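Local coordinates for DUF4276 family protein (Pyrococcus horikoshii, PDB 2P62) that is of unknown function but belongs to the Toprim-like clan, whose better-known members include topoisomerases and primases acting on nucleic acids, at residues Val95-Glu100 / Tyr134-Leu139; Lys149-Leu154 / Thr185-Met190; Ile3-Val8 / Val61-Glu66. All blocks are in the same frame, centred on the assembly; numbering follows the deposited sequence.

The three contacts lie in series along the chain, with none nested in or crossing another. Contact 3 comes first: strand 2-7 is joined by 61-66 after a loop of 52 residues that includes helix 11-23. Contact 1 follows, where strand 129-136 returns beside strand 89-97 after 33 residues. Contact 2 is last, bringing helix 186-196 back to the start of helix 152-162 through a mostly helical stretch of 30 residues. Contacts 3 and 1 share one sheet, where strands 2-7 and 89-97 are neighbours and Val95 N probably bonds to Ile7 O. Asp97 OD1 and Leu152 N then tie this sheet to the start of helix 152-162, where contact 2 begins.

Contact 1: residues Val95-Glu100 / Tyr134-Leu139; sequences VRDVDE and YGMGNL
Val95 meets the ring of Tyr134 at its edge, with CG1 near the ring plane, while Val95 CG2 rests 4.3 Å from Tyr134 CB. A second flat group, the amide of Asn138, brings ND2 to 3.6 Å from Val98 CG2, the two side chains crossing at about a right angle. The guanidinium of Arg96 has Glu100 O on one face, offset toward the rim, and makes a cation-pi contact with Trp107. Between these groups run two parallel strand ends. Arg96 N donates to Tyr134 O at 3.1 Å, and Arg96 O accepts from Met136 N at 2.8 Å, the donor standing above the carbonyl plane. Val98 N then bonds to Met136 O at 3.2 Å, carrying the pairing one residue past strand 89-97. With CG1 anti to the backbone N (chi1 171°), CG2 of Val98 lies anti to the carbonyl carbon and comes to 3.4 Å from Met136 O, close to Gly135 C. A CB on Gly135 would be tight against that methyl, and Gly137 has backbone angles at which a CB would jam against the preceding carbonyl O, so glycine suits both places. On the face that carries Val95, Asp97 and Met136, Met136 CE reaches Val95 CG1 at 4.0 Å; the flexible thioether chain of Met136 and the compact branched Val95 both pack on Phe17 of helix 11-23. Beside them Asp97 OD1 accepts from Leu152 N at the start of helix 152-162. An Asp-Val-Asp sequence leaving the end of a parallel strand resembles the DxD motif of Toprim domains, which in relatives binds magnesium; whether it does so here is not established.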
loop_
_atom_site.group_PDB
_atom_site.type_symbol
_atom_site.label_atom_id
_atom_site.label_comp_id
_atom_site.label_asym_id
_atom_site.label_seq_id
_atom_site.Cartn_x
_atom_site.Cartn_y
_atom_site.Cartn_z
ATOM N N VAL A 95 -19.394 -1.766 7.329
ATOM C CA VAL A 95 -18.494 -2.690 8.007
ATOM C C VAL A 95 -17.399 -1.995 8.787
ATOM O O VAL A 95 -16.686 -1.138 8.257
ATOM C CB VAL A 95 -17.846 -3.640 6.990
ATOM C CG1 VAL A 95 -16.830 -4.559 7.682
ATOM C CG2 VAL A 95 -18.946 -4.449 6.292
ATOM N N ARG A 96 -17.262 -2.386 10.048
ATOM C CA ARG A 96 -16.262 -1.803 10.928
ATOM C C ARG A 96 -15.782 -2.839 11.930
ATOM O O ARG A 96 -16.550 -3.702 12.352
ATOM C CB ARG A 96 -16.852 -0.602 11.687
ATOM C CG ARG A 96 -15.828 0.084 12.591
ATOM C CD ARG A 96 -16.384 1.297 13.308
ATOM N NE ARG A 96 -17.254 0.935 14.428
ATOM C CZ ARG A 96 -17.808 1.815 15.260
ATOM N NH1 ARG A 96 -17.589 3.112 15.107
ATOM N NH2 ARG A 96 -18.588 1.395 16.242
ATOM N N ASP A 97 -14.510 -2.767 12.304
ATOM C CA ASP A 97 -13.989 -3.706 13.289
ATOM C C ASP A 97 -14.829 -3.532 14.550
ATOM O O ASP A 97 -15.326 -2.440 14.832
ATOM C CB ASP A 97 -12.533 -3.405 13.672
ATOM C CG ASP A 97 -11.558 -3.595 12.530
ATOM O OD1 ASP A 97 -11.796 -4.460 11.654
ATOM O OD2 ASP A 97 -10.520 -2.890 12.536
ATOM N N VAL A 98 -14.967 -4.613 15.304
ATOM C CA VAL A 98 -15.698 -4.599 16.556
ATOM C C VAL A 98 -14.962 -3.711 17.570
ATOM O O VAL A 98 -15.589 -2.995 18.342
ATOM C CB VAL A 98 -15.837 -6.050 17.088
ATOM C CG1 VAL A 98 -16.395 -6.055 18.499
ATOM C CG2 VAL A 98 -16.734 -6.857 16.146
ATOM N N ASP A 99 -13.630 -3.758 17.537
ATOM C CA ASP A 99 -12.744 -2.981 18.421
ATOM C C ASP A 99 -13.002 -1.497 18.493
ATOM O O ASP A 99 -12.966 -0.904 19.569
ATOM C CB ASP A 99 -11.299 -3.107 17.970
ATOM C CG ASP A 99 -10.718 -4.429 18.285
ATOM O OD1 ASP A 99 -9.608 -4.709 17.782
ATOM O OD2 ASP A 99 -11.369 -5.185 19.040
ATOM N N GLU A 100 -13.202 -0.893 17.331
ATOM C CA GLU A 100 -13.411 0.537 17.257
ATOM C C GLU A 100 -14.751 0.962 17.824
ATOM O O GLU A 100 -15.755 0.259 17.679
ATOM C CB GLU A 100 -13.287 1.010 15.808
ATOM C CG GLU A 100 -12.093 0.436 15.062
ATOM C CD GLU A 100 -11.887 1.094 13.709
ATOM O OE1 GLU A 100 -12.883 1.292 12.978
ATOM O OE2 GLU A 100 -10.725 1.411 13.378
ATOM N N TYR A 134 -22.420 -4.076 10.301
ATOM C CA TYR A 134 -21.713 -5.312 10.587
ATOM C C TYR A 134 -20.357 -5.113 11.246
ATOM O O TYR A 134 -19.538 -4.324 10.781
ATOM C CB TYR A 134 -21.553 -6.111 9.292
ATOM C CG TYR A 134 -20.919 -7.466 9.469
ATOM C CD1 TYR A 134 -19.540 -7.636 9.337
ATOM C CD2 TYR A 134 -21.695 -8.582 9.793
ATOM C CE1 TYR A 134 -18.948 -8.887 9.522
ATOM C CE2 TYR A 134 -21.112 -9.836 9.983
ATOM C CZ TYR A 134 -19.742 -9.979 9.844
ATOM O OH TYR A 134 -19.165 -11.216 10.015
ATOM N N GLY A 135 -20.131 -5.837 12.341
ATOM C CA GLY A 135 -18.867 -5.748 13.048
ATOM C C GLY A 135 -17.945 -6.871 12.604
ATOM O O GLY A 135 -18.320 -8.038 12.688
ATOM N N MET A 136 -16.751 -6.523 12.128
ATOM C CA MET A 136 -15.784 -7.514 11.663
ATOM C C MET A 136 -14.883 -8.020 12.788
ATOM O O MET A 136 -14.475 -7.266 13.669
ATOM C CB MET A 136 -14.917 -6.914 10.551
ATOM C CG MET A 136 -13.858 -7.859 9.968
ATOM S SD MET A 136 -14.537 -9.218 8.978
ATOM C CE MET A 136 -15.309 -8.262 7.708
ATOM N N GLY A 137 -14.577 -9.308 12.755
ATOM C CA GLY A 137 -13.715 -9.871 13.773
ATOM C C GLY A 137 -14.435 -10.458 14.970
ATOM O O GLY A 137 -13.867 -10.512 16.058
ATOM N N ASN A 138 -15.675 -10.900 14.796
ATOM C CA ASN A 138 -16.399 -11.483 15.921
ATOM C C ASN A 138 -16.093 -12.971 16.057
ATOM O O ASN A 138 -16.861 -13.823 15.608
ATOM C CB ASN A 138 -17.909 -11.280 15.774
ATOM C CG ASN A 138 -18.462 -10.300 16.796
ATOM O OD1 ASN A 138 -18.141 -10.385 17.987
ATOM N ND2 ASN A 138 -19.305 -9.372 16.344
ATOM N N LEU A 139 -14.956 -13.277 16.668
ATOM C CA LEU A 139 -14.541 -14.661 16.879
ATOM C C LEU A 139 -13.499 -14.704 17.978
ATOM O O LEU A 139 -13.165 -13.675 18.560
ATOM C CB LEU A 139 -13.983 -15.284 15.578
ATOM C CG LEU A 139 -12.737 -14.789 14.809
ATOM C CD1 LEU A 139 -12.817 -13.283 14.597
ATOM C CD2 LEU A 139 -11.465 -15.151 15.548
#

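Contact 2: residues Lys149-Leu154 / Thr185-Met190; sequences KKELEL and TPKDVM
Lys187 NZ and Glu153 OE1 form a salt bridge at 2.9 Å, its hydrogen bond weak in geometry. It joins the first turns of two helices, 152-162 and 186-196, the latter opened by a capping box in which Asp188 N donates to Thr185 OG1 and Thr185 N to Asp188 OD1. Water 2 links the same two groups a second time, accepting from Lys187 NZ at 2.7 Å and donating to Glu153 OE2 at 2.5 Å. The bend of Glu153 at chi2 (76°) helps to bring the carboxylate back over Lys187, and its CG lies 3.5 Å from Lys187 CG and touches Met190 SD. An alanine at Glu153 would probably leave the Lys187 ammonium without its charged mate and open a gap beside Met190 SD. The opposite charge of Glu151 stands farther from the ammonium, but water 1 accepts a weak bond from Lys187 N and donates to Glu151 OE2. Lys187 also packs on Thr200 of the second subunit. Pro186, well suited to a first helical turn where no N-H is needed, is the apolar centre: Glu153 CB meets its CB at 3.7 Å, the Lys149 chain crosses its CD at about a right angle, and Glu151 OE2 comes to 3.3 Å from Pro186 CG.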
loop_
_atom_site.group_PDB
_atom_site.type_symbol
_atom_site.label_atom_id
_atom_site.label_comp_id
_atom_site.label_asym_id
_atom_site.label_seq_id
_atom_site.Cartn_x
_atom_site.Cartn_y
_atom_site.Cartn_z
ATOM N N LYS A 149 -7.875 -9.008 19.799
ATOM C CA LYS A 149 -8.429 -7.768 19.262
ATOM C C LYS A 149 -9.362 -8.109 18.102
ATOM O O LYS A 149 -8.931 -8.629 17.073
ATOM C CB LYS A 149 -7.302 -6.835 18.812
ATOM C CG LYS A 149 -6.236 -6.632 19.890
ATOM C CD LYS A 149 -5.174 -5.603 19.493
ATOM C CE LYS A 149 -5.758 -4.197 19.405
ATOM N NZ LYS A 149 -4.700 -3.183 19.161
ATOM N N LYS A 150 -10.649 -7.831 18.293
ATOM C CA LYS A 150 -11.657 -8.137 17.289
ATOM C C LYS A 150 -11.626 -7.145 16.139
ATOM O O LYS A 150 -12.047 -5.993 16.268
ATOM C CB LYS A 150 -13.042 -8.178 17.935
ATOM C CG LYS A 150 -13.182 -9.236 19.026
ATOM C CD LYS A 150 -14.634 -9.372 19.450
ATOM C CE LYS A 150 -14.828 -10.418 20.539
ATOM N NZ LYS A 150 -14.212 -9.992 21.833
ATOM N N GLU A 151 -11.125 -7.619 15.004
ATOM C CA GLU A 151 -10.992 -6.792 13.816
ATOM C C GLU A 151 -10.680 -7.661 12.613
ATOM O O GLU A 151 -10.479 -8.866 12.747
ATOM C CB GLU A 151 -9.884 -5.751 14.028
ATOM C CG GLU A 151 -8.540 -6.314 14.480
ATOM C CD GLU A 151 -7.527 -5.219 14.777
ATOM O OE1 GLU A 151 -7.880 -4.253 15.489
ATOM O OE2 GLU A 151 -6.369 -5.325 14.322
ATOM N N LEU A 152 -10.648 -7.045 11.439
ATOM C CA LEU A 152 -10.372 -7.757 10.196
ATOM C C LEU A 152 -9.157 -8.678 10.284
ATOM O O LEU A 152 -9.181 -9.800 9.780
ATOM C CB LEU A 152 -10.172 -6.745 9.065
ATOM C CG LEU A 152 -10.160 -7.162 7.587
ATOM C CD1 LEU A 152 -8.751 -7.056 7.061
ATOM C CD2 LEU A 152 -10.740 -8.559 7.386
ATOM N N GLU A 153 -8.104 -8.215 10.944
ATOM C CA GLU A 153 -6.898 -9.013 11.047
ATOM C C GLU A 153 -7.069 -10.269 11.908
ATOM O O GLU A 153 -6.450 -11.298 11.636
ATOM C CB GLU A 153 -5.756 -8.137 11.561
ATOM C CG GLU A 153 -5.272 -7.101 10.538
ATOM C CD GLU A 153 -6.192 -5.882 10.371
ATOM O OE1 GLU A 153 -5.828 -5.001 9.551
ATOM O OE2 GLU A 153 -7.252 -5.791 11.044
ATOM N N LEU A 154 -7.922 -10.183 12.929
ATOM C CA LEU A 154 -8.181 -11.319 13.803
ATOM C C LEU A 154 -8.793 -12.455 12.977
ATOM O O LEU A 154 -8.437 -13.619 13.141
ATOM C CB LEU A 154 -9.128 -10.926 14.946
ATOM C CG LEU A 154 -9.141 -11.934 16.112
ATOM C CD1 LEU A 154 -7.764 -11.935 16.751
ATOM C CD2 LEU A 154 -10.209 -11.580 17.144
ATOM N N THR A 185 -0.065 -8.377 18.269
ATOM C CA THR A 185 -1.402 -7.939 17.860
ATOM C C THR A 185 -1.784 -8.722 16.603
ATOM O O THR A 185 -0.921 -9.306 15.940
ATOM C CB THR A 185 -1.451 -6.452 17.465
ATOM O OG1 THR A 185 -0.547 -6.224 16.376
ATOM C CG2 THR A 185 -1.098 -5.558 18.634
ATOM N N PRO A 186 -3.083 -8.766 16.268
ATOM C CA PRO A 186 -3.446 -9.503 15.059
ATOM C C PRO A 186 -2.722 -8.913 13.844
ATOM O O PRO A 186 -2.351 -9.643 12.926
ATOM C CB PRO A 186 -4.969 -9.347 14.996
ATOM C CG PRO A 186 -5.232 -8.080 15.765
ATOM C CD PRO A 186 -4.282 -8.231 16.937
ATOM N N LYS A 187 -2.510 -7.597 13.845
ATOM C CA LYS A 187 -1.809 -6.960 12.733
ATOM C C LYS A 187 -0.342 -7.381 12.710
ATOM O O LYS A 187 0.289 -7.384 11.657
ATOM C CB LYS A 187 -1.910 -5.435 12.813
ATOM C CG LYS A 187 -3.274 -4.865 12.424
ATOM C CD LYS A 187 -3.313 -3.363 12.678
ATOM C CE LYS A 187 -4.736 -2.801 12.664
ATOM N NZ LYS A 187 -5.322 -2.695 11.296
ATOM N N ASP A 188 0.211 -7.727 13.867
ATOM C CA ASP A 188 1.597 -8.180 13.900
ATOM C C ASP A 188 1.654 -9.530 13.171
ATOM O O ASP A 188 2.555 -9.780 12.370
ATOM C CB ASP A 188 2.082 -8.351 15.348
ATOM C CG ASP A 188 2.477 -7.030 16.014
ATOM O OD1 ASP A 188 2.562 -7.008 17.265
ATOM O OD2 ASP A 188 2.718 -6.025 15.304
ATOM N N VAL A 189 0.677 -10.392 13.444
ATOM C CA VAL A 189 0.624 -11.716 12.829
ATOM C C VAL A 189 0.537 -11.599 11.313
ATOM O O VAL A 189 1.033 -12.447 10.565
ATOM C CB VAL A 189 -0.601 -12.529 13.338
ATOM C CG1 VAL A 189 -0.654 -13.888 12.644
ATOM C CG2 VAL A 189 -0.519 -12.722 14.849
ATOM N N MET A 190 -0.104 -10.536 10.860
ATOM C CA MET A 190 -0.259 -10.329 9.438
ATOM C C MET A 190 1.120 -10.207 8.788
ATOM O O MET A 190 1.326 -10.646 7.662
ATOM C CB MET A 190 -1.095 -9.078 9.205
ATOM C CG MET A 190 -2.270 -9.289 8.280
ATOM S SD MET A 190 -3.608 -10.335 8.835
ATOM C CE MET A 190 -3.046 -11.881 8.516
HETATM O O HOH W 1 -4.212 -5.264 15.490
HETATM O O HOH W 2 -7.941 -3.478 11.565
#

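Contact 3: residues Ile3-Val8 / Val61-Glu66; sequences IKLIIV and VIIHAE
Two parallel strands of the central sheet pair here, Leu5 beside Val61, Ile6 beside Ile62 and Ile7 beside Ile63, in the core of a sheet consistent with a Toprim-like fold. Four backbone bonds hold them. Val61 N donates to Lys4 O and Ile6 N to Val61 O, the latter at 2.7 Å and almost straight (177°). Ile63 N then reaches Ile6 O, and Val8 N closes the ladder on Ile63 O at 3.0 Å, just past the end of strand 2-7. Weaker CA-H...O contacts add to them, such as Ile62 CA to Ile6 O at 3.2 Å. On the face carrying Leu5, Ile7, Val61 and Ile63, Leu5 reaches across with CD1, 3.3 Å from Val61 O and 4.0 Å from Val61 CG1. Ile7 and Ile63 lie side by side pointing the same way, CG1 of Ile7 3.8 Å from CD1 of Ile63. In Ile63, CG1 sits between the backbone N and the carbonyl carbon (chi1 61°), which turns it towards Ile7. Helix 71-84 packs on this face through Val78 against Leu5 and Ile71 against Ile7. The other face has Ile6 CB against Ile62 CG1 at 4.0 Å, with Leu21 of helix 11-23 upon Ile62. Val8 CG2 ends the run 3.5 Å from His64 CB. Beta-branched valine and isoleucine suit an extended backbone, and with Leu5 they cover both faces with hydrocarbon; sandwiched between helices, the pairing satisfies backbone N-H and C=O groups within the sheet while burying apolar side chains on its two sides.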
loop_
_atom_site.group_PDB
_atom_site.type_symbol
_atom_site.label_atom_id
_atom_site.label_comp_id
_atom_site.label_asym_id
_atom_site.label_seq_id
_atom_site.Cartn_x
_atom_site.Cartn_y
_atom_site.Cartn_z
ATOM N N ILE A 3 -28.539 -1.518 -7.251
ATOM C CA ILE A 3 -27.320 -1.005 -6.656
ATOM C C ILE A 3 -27.293 -1.193 -5.154
ATOM O O ILE A 3 -28.263 -0.878 -4.468
ATOM C CB ILE A 3 -27.144 0.499 -6.916
ATOM C CG1 ILE A 3 -27.240 0.811 -8.405
ATOM C CG2 ILE A 3 -25.783 0.942 -6.410
ATOM C CD1 ILE A 3 -27.236 2.283 -8.670
ATOM N N LYS A 4 -26.168 -1.700 -4.659
ATOM C CA LYS A 4 -25.954 -1.909 -3.237
ATOM C C LYS A 4 -24.647 -1.205 -2.881
ATOM O O LYS A 4 -23.651 -1.333 -3.596
ATOM C CB LYS A 4 -25.836 -3.398 -2.923
ATOM C CG LYS A 4 -27.030 -4.220 -3.361
ATOM C CD LYS A 4 -26.957 -5.613 -2.786
ATOM C CE LYS A 4 -28.127 -6.469 -3.260
ATOM N NZ LYS A 4 -28.069 -7.806 -2.601
ATOM N N LEU A 5 -24.660 -0.455 -1.783
ATOM C CA LEU A 5 -23.485 0.276 -1.330
ATOM C C LEU A 5 -22.790 -0.434 -0.163
ATOM O O LEU A 5 -23.423 -0.801 0.831
ATOM C CB LEU A 5 -23.893 1.695 -0.909
ATOM C CG LEU A 5 -22.803 2.647 -0.400
ATOM C CD1 LEU A 5 -21.752 2.843 -1.494
ATOM C CD2 LEU A 5 -23.423 3.991 -0.008
ATOM N N ILE A 6 -21.483 -0.631 -0.307
ATOM C CA ILE A 6 -20.673 -1.269 0.722
ATOM C C ILE A 6 -19.622 -0.275 1.213
ATOM O O ILE A 6 -18.770 0.181 0.447
ATOM C CB ILE A 6 -19.966 -2.532 0.192
ATOM C CG1 ILE A 6 -21.004 -3.501 -0.392
ATOM C CG2 ILE A 6 -19.181 -3.192 1.330
ATOM C CD1 ILE A 6 -20.451 -4.859 -0.825
ATOM N N ILE A 7 -19.703 0.066 2.495
ATOM C CA ILE A 7 -18.783 1.017 3.105
ATOM C C ILE A 7 -17.837 0.336 4.083
ATOM O O ILE A 7 -18.273 -0.262 5.066
ATOM C CB ILE A 7 -19.543 2.118 3.870
ATOM C CG1 ILE A 7 -20.606 2.754 2.961
ATOM C CG2 ILE A 7 -18.544 3.171 4.370
ATOM C CD1 ILE A 7 -21.528 3.741 3.668
ATOM N N VAL A 8 -16.543 0.427 3.803
ATOM C CA VAL A 8 -15.524 -0.167 4.657
ATOM C C VAL A 8 -14.579 0.934 5.108
ATOM O O VAL A 8 -14.665 2.063 4.620
ATOM C CB VAL A 8 -14.727 -1.250 3.905
ATOM C CG1 VAL A 8 -15.643 -2.404 3.542
ATOM C CG2 VAL A 8 -14.097 -0.659 2.656
ATOM N N VAL A 61 -21.269 -1.163 -5.112
ATOM C CA VAL A 61 -20.411 0.007 -5.069
ATOM C C VAL A 61 -19.714 -0.009 -3.717
ATOM O O VAL A 61 -20.349 0.162 -2.683
ATOM C CB VAL A 61 -21.240 1.298 -5.221
ATOM C CG1 VAL A 61 -20.323 2.514 -5.169
ATOM C CG2 VAL A 61 -22.003 1.268 -6.551
ATOM N N ILE A 62 -18.406 -0.229 -3.733
ATOM C CA ILE A 62 -17.615 -0.294 -2.511
ATOM C C ILE A 62 -16.766 0.962 -2.347
ATOM O O ILE A 62 -16.048 1.354 -3.268
ATOM C CB ILE A 62 -16.671 -1.509 -2.550
ATOM C CG1 ILE A 62 -17.468 -2.758 -2.921
ATOM C CG2 ILE A 62 -15.967 -1.688 -1.212
ATOM C CD1 ILE A 62 -16.614 -3.958 -3.108
ATOM N N ILE A 63 -16.848 1.587 -1.175
ATOM C CA ILE A 63 -16.062 2.787 -0.895
ATOM C C ILE A 63 -15.323 2.626 0.423
ATOM O O ILE A 63 -15.791 1.925 1.318
ATOM C CB ILE A 63 -16.944 4.062 -0.782
ATOM C CG1 ILE A 63 -17.949 3.909 0.356
ATOM C CG2 ILE A 63 -17.683 4.310 -2.074
ATOM C CD1 ILE A 63 -18.813 5.132 0.565
ATOM N N HIS A 64 -14.170 3.281 0.535
ATOM C CA HIS A 64 -13.367 3.243 1.754
ATOM C C HIS A 64 -12.670 4.587 1.952
ATOM O O HIS A 64 -12.760 5.462 1.090
ATOM C CB HIS A 64 -12.313 2.140 1.686
ATOM C CG HIS A 64 -11.199 2.427 0.729
ATOM N ND1 HIS A 64 -11.293 2.180 -0.624
ATOM C CD2 HIS A 64 -9.968 2.953 0.930
ATOM C CE1 HIS A 64 -10.169 2.540 -1.214
ATOM N NE2 HIS A 64 -9.348 3.013 -0.293
ATOM N N ALA A 65 -11.969 4.734 3.079
ATOM C CA ALA A 65 -11.249 5.968 3.422
ATOM C C ALA A 65 -12.148 7.184 3.204
ATOM O O ALA A 65 -11.704 8.235 2.732
ATOM C CB ALA A 65 -9.969 6.091 2.577
ATOM N N GLU A 66 -13.423 7.026 3.542
ATOM C CA GLU A 66 -14.378 8.105 3.375
ATOM C C GLU A 66 -14.237 9.104 4.520
ATOM O O GLU A 66 -14.331 10.316 4.315
ATOM C CB GLU A 66 -15.804 7.548 3.334
ATOM C CG GLU A 66 -16.777 8.440 2.579
ATOM C CD GLU A 66 -16.463 8.504 1.091
ATOM O OE1 GLU A 66 -16.983 9.403 0.393
ATOM O OE2 GLU A 66 -15.694 7.640 0.618
#